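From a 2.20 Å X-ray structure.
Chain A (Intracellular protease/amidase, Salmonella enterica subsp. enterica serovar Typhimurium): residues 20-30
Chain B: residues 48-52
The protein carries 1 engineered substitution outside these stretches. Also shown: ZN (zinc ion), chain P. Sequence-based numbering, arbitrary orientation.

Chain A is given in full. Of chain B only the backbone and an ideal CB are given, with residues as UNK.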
# COMPACT_ATOMS: atom_id res chain seq x y z
N ALA A 20 4.30 4.64 1.01
CA ALA A 20 3.48 5.69 1.53
C ALA A 20 2.09 5.23 1.95
O ALA A 20 1.59 5.63 3.01
CB ALA A 20 3.33 6.80 0.49
N ILE A 21 1.42 4.45 1.11
CA ILE A 21 0.04 4.08 1.44
C ILE A 21 -0.07 3.11 2.62
O ILE A 21 -0.99 3.27 3.43
CB ILE A 21 -0.75 3.54 0.23
CG1 ILE A 21 -1.09 4.64 -0.79
CG2 ILE A 21 -2.03 2.86 0.68
CD1 ILE A 21 -0.74 6.06 -0.37
N VAL A 22 0.83 2.13 2.74
CA VAL A 22 0.77 1.21 3.89
C VAL A 22 1.01 2.03 5.17
O VAL A 22 0.27 1.87 6.14
CB VAL A 22 1.72 0.01 3.78
CG1 VAL A 22 1.69 -0.86 5.04
CG2 VAL A 22 1.34 -0.88 2.61
N THR A 23 1.97 2.97 5.14
CA THR A 23 2.28 3.74 6.34
C THR A 23 1.08 4.60 6.72
O THR A 23 0.72 4.73 7.90
CB THR A 23 3.50 4.67 6.12
OG1 THR A 23 4.60 3.92 5.64
CG2 THR A 23 3.90 5.36 7.44
N LEU A 24 0.46 5.20 5.72
CA LEU A 24 -0.69 6.01 5.96
C LEU A 24 -1.86 5.17 6.50
O LEU A 24 -2.56 5.57 7.43
CB LEU A 24 -1.06 6.70 4.65
CG LEU A 24 -2.23 7.62 4.76
CD1 LEU A 24 -1.99 8.77 3.81
CD2 LEU A 24 -3.52 6.84 4.49
N ASP A 25 -2.08 4.02 5.92
CA ASP A 25 -3.15 3.13 6.39
C ASP A 25 -2.93 2.75 7.88
O ASP A 25 -3.84 2.81 8.70
CB ASP A 25 -3.23 1.89 5.48
CG ASP A 25 -3.97 0.75 6.09
OD1 ASP A 25 -5.10 0.53 5.65
OD2 ASP A 25 -3.44 0.01 6.97
N ILE A 26 -1.71 2.36 8.22
CA ILE A 26 -1.44 1.92 9.61
C ILE A 26 -1.71 3.08 10.57
O ILE A 26 -2.48 2.94 11.54
CB ILE A 26 0.00 1.42 9.76
CG1 ILE A 26 0.22 0.16 8.92
CG2 ILE A 26 0.35 1.16 11.23
CD1 ILE A 26 -0.67 -1.00 9.30
N LEU A 27 -1.12 4.23 10.28
CA LEU A 27 -1.29 5.42 11.10
C LEU A 27 -2.76 5.77 11.28
O LEU A 27 -3.20 6.05 12.41
CB LEU A 27 -0.53 6.61 10.52
CG LEU A 27 1.02 6.55 10.48
CD1 LEU A 27 1.59 7.67 9.61
CD2 LEU A 27 1.62 6.65 11.87
N ARG A 28 -3.52 5.74 10.19
CA ARG A 28 -4.92 6.13 10.26
C ARG A 28 -5.78 5.06 10.94
O ARG A 28 -6.80 5.39 11.53
CB ARG A 28 -5.50 6.52 8.86
CG ARG A 28 -5.30 8.00 8.53
CD ARG A 28 -5.74 8.40 7.10
NE ARG A 28 -5.40 9.80 6.78
CZ ARG A 28 -5.36 10.35 5.56
NH1 ARG A 28 -5.62 9.66 4.44
NH2 ARG A 28 -5.00 11.63 5.44
N ARG A 29 -5.37 3.79 10.92
CA ARG A 29 -6.09 2.76 11.69
C ARG A 29 -6.00 3.06 13.18
O ARG A 29 -6.94 2.81 13.92
CB ARG A 29 -5.55 1.37 11.46
CG ARG A 29 -6.14 0.66 10.26
CD ARG A 29 -5.33 -0.55 9.91
NE ARG A 29 -5.52 -0.91 8.53
CZ ARG A 29 -6.54 -1.62 8.08
NH1 ARG A 29 -7.46 -2.09 8.90
NH2 ARG A 29 -6.63 -1.88 6.77
N LEU A 30 -4.86 3.61 13.60
CA LEU A 30 -4.65 4.02 15.00
C LEU A 30 -5.14 5.42 15.28
O LEU A 30 -4.70 6.02 16.23
CB LEU A 30 -3.17 3.98 15.30
CG LEU A 30 -2.62 2.57 15.22
CD1 LEU A 30 -1.14 2.60 15.00
CD2 LEU A 30 -2.97 1.82 16.51
N UNK B 48 -11.02 3.86 1.70
CA UNK B 48 -11.50 3.76 3.07
C UNK B 48 -10.83 4.79 3.97
O UNK B 48 -11.46 5.50 4.73
CB UNK B 48 -11.26 2.35 3.61
N UNK B 49 -9.53 4.90 3.85
CA UNK B 49 -8.79 5.90 4.57
C UNK B 49 -8.60 7.22 3.77
O UNK B 49 -7.57 7.86 3.88
CB UNK B 49 -7.43 5.32 4.96
N UNK B 50 -9.62 7.61 3.00
CA UNK B 50 -9.78 8.98 2.50
C UNK B 50 -8.79 9.45 1.48
O UNK B 50 -8.55 10.63 1.36
CB UNK B 50 -9.73 9.95 3.68
N UNK B 51 -8.21 8.54 0.71
CA UNK B 51 -7.33 8.94 -0.37
C UNK B 51 -8.10 8.91 -1.67
O UNK B 51 -8.51 7.84 -2.10
CB UNK B 51 -6.10 8.04 -0.44
N UNK B 52 -8.31 10.07 -2.30
CA UNK B 52 -8.87 10.11 -3.66
C UNK B 52 -7.83 9.68 -4.67
O UNK B 52 -6.72 10.16 -4.62
CB UNK B 52 -9.38 11.51 -4.00
ZN ZN P . -6.46 1.70 4.54

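Chain A contributes a helix whose I21(A), L24(A), D25(A), R28(A) and R29(A) meet the short segment of chain B. Spaced three or four residues apart, or adjacent in the sequence, they grade from apolar at I21(A) and L24(A) to charged at the other three. A zinc ion sits by the carboxylate, with D25(A) OD1 2.1 Å from ZN. The R29(A) guanidinium folds back on the same acid, R29(A) NE to D25(A) OD2 at 2.8 Å in a salt bridge, so the carboxylate is held while it binds the metal.

Position 48 has helical backbone angles, and its CA-to-CB bond points sideways. Nothing of chain A lies within 5.5 Å of its ideal CB, so this contact sets little restriction and many side chains would fit. The residue is Y48(B), whose nearest approach is Y48(B) CE2 to R29(A) NH1, 5.1 Å.

Position 49 is the demanding one. Its CA-to-CB bond points toward chain A, and the ideal CB lies 4.2 Å from L24(A) CD2 and 4.1 Å from R28(A) CD. ZN lies 3.8 Å from the ideal CB of position 49, within reach of a side chain of moderate length. A ligand is the obvious choice: histidine or aspartate could suit, while cysteine would reach only with a strained angle. The aliphatic parts of R28(A) and R29(A) lie near enough for a ring ligand to pack against them. The backbone carbonyl matters too, because R28(A) NH1 is 2.7 Å from O of this residue, a weak hydrogen bond made to the backbone, so it does not depend directly on the identity of the side chain. The deposited residue is H49(B). In the m rotamer its ND1 binds ZN at 2.0 Å; D25(A) OD1 and H49(B) ND1 lie 3.2 Å apart because they share the metal, not a hydrogen bond, and two further ligands come from elsewhere in the structure. The ring also packs against the arginines, with H49(B) CD2 4.0 Å from R28(A) CB and H49(B) CE1 over one face of the R29(A) guanidinium.

At position 50 the backbone has positive phi, 69°, which favours glycine, asparagine or aspartate. The CB points sideways, 4.2 Å from R28(A) NH1, so a small polar or acidic residue suits the charge nearby. It is D50(B), whose carboxylate turns away from that nitrogen and makes no salt bridge with it; instead a water accepts from R28(A) NH1 at 3.1 Å and donates to D50(B) O at 2.8 Å.

Position 51 has extended angles and points toward the helix, though its ideal CB is still 5.2 Å from R28(A) NH1. The gap beyond leads to the methyls of I21(A) and L24(A), which calls for a fairly long apolar chain: isoleucine, leucine or methionine. I51(B) fills it, its CD1 reaching 3.7 Å from I21(A) CD1 and 3.8 Å from L24(A) CD2.

Position 52 lies out of reach, and its phi of -74° permits proline among many others. P52(B) makes no contact here.

Chain B (48-52) YHDIP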
# COMPACT_ATOMS: atom_id res chain seq x y z
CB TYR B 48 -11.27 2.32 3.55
CG TYR B 48 -11.63 2.01 4.98
CD1 TYR B 48 -12.80 2.48 5.56
CD2 TYR B 48 -10.82 1.17 5.73
CE1 TYR B 48 -13.13 2.16 6.87
CE2 TYR B 48 -11.13 0.84 7.04
CZ TYR B 48 -12.27 1.34 7.60
OH TYR B 48 -12.55 0.95 8.90
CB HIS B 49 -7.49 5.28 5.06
CG HIS B 49 -7.71 4.19 6.08
ND1 HIS B 49 -7.32 2.88 5.88
CD2 HIS B 49 -8.33 4.21 7.28
CE1 HIS B 49 -7.67 2.15 6.92
NE2 HIS B 49 -8.28 2.94 7.79
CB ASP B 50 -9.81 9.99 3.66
CG ASP B 50 -10.76 9.58 4.75
OD1 ASP B 50 -11.94 9.36 4.42
OD2 ASP B 50 -10.35 9.44 5.93
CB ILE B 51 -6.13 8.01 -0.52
CG1 ILE B 51 -5.41 7.93 0.81
CG2 ILE B 51 -5.21 8.57 -1.60
CD1 ILE B 51 -4.10 7.18 0.74
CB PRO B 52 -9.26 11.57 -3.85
CG PRO B 52 -9.05 12.27 -2.50
CD PRO B 52 -8.04 11.42 -1.77
O HOH W 1 -6.07 11.60 2.09
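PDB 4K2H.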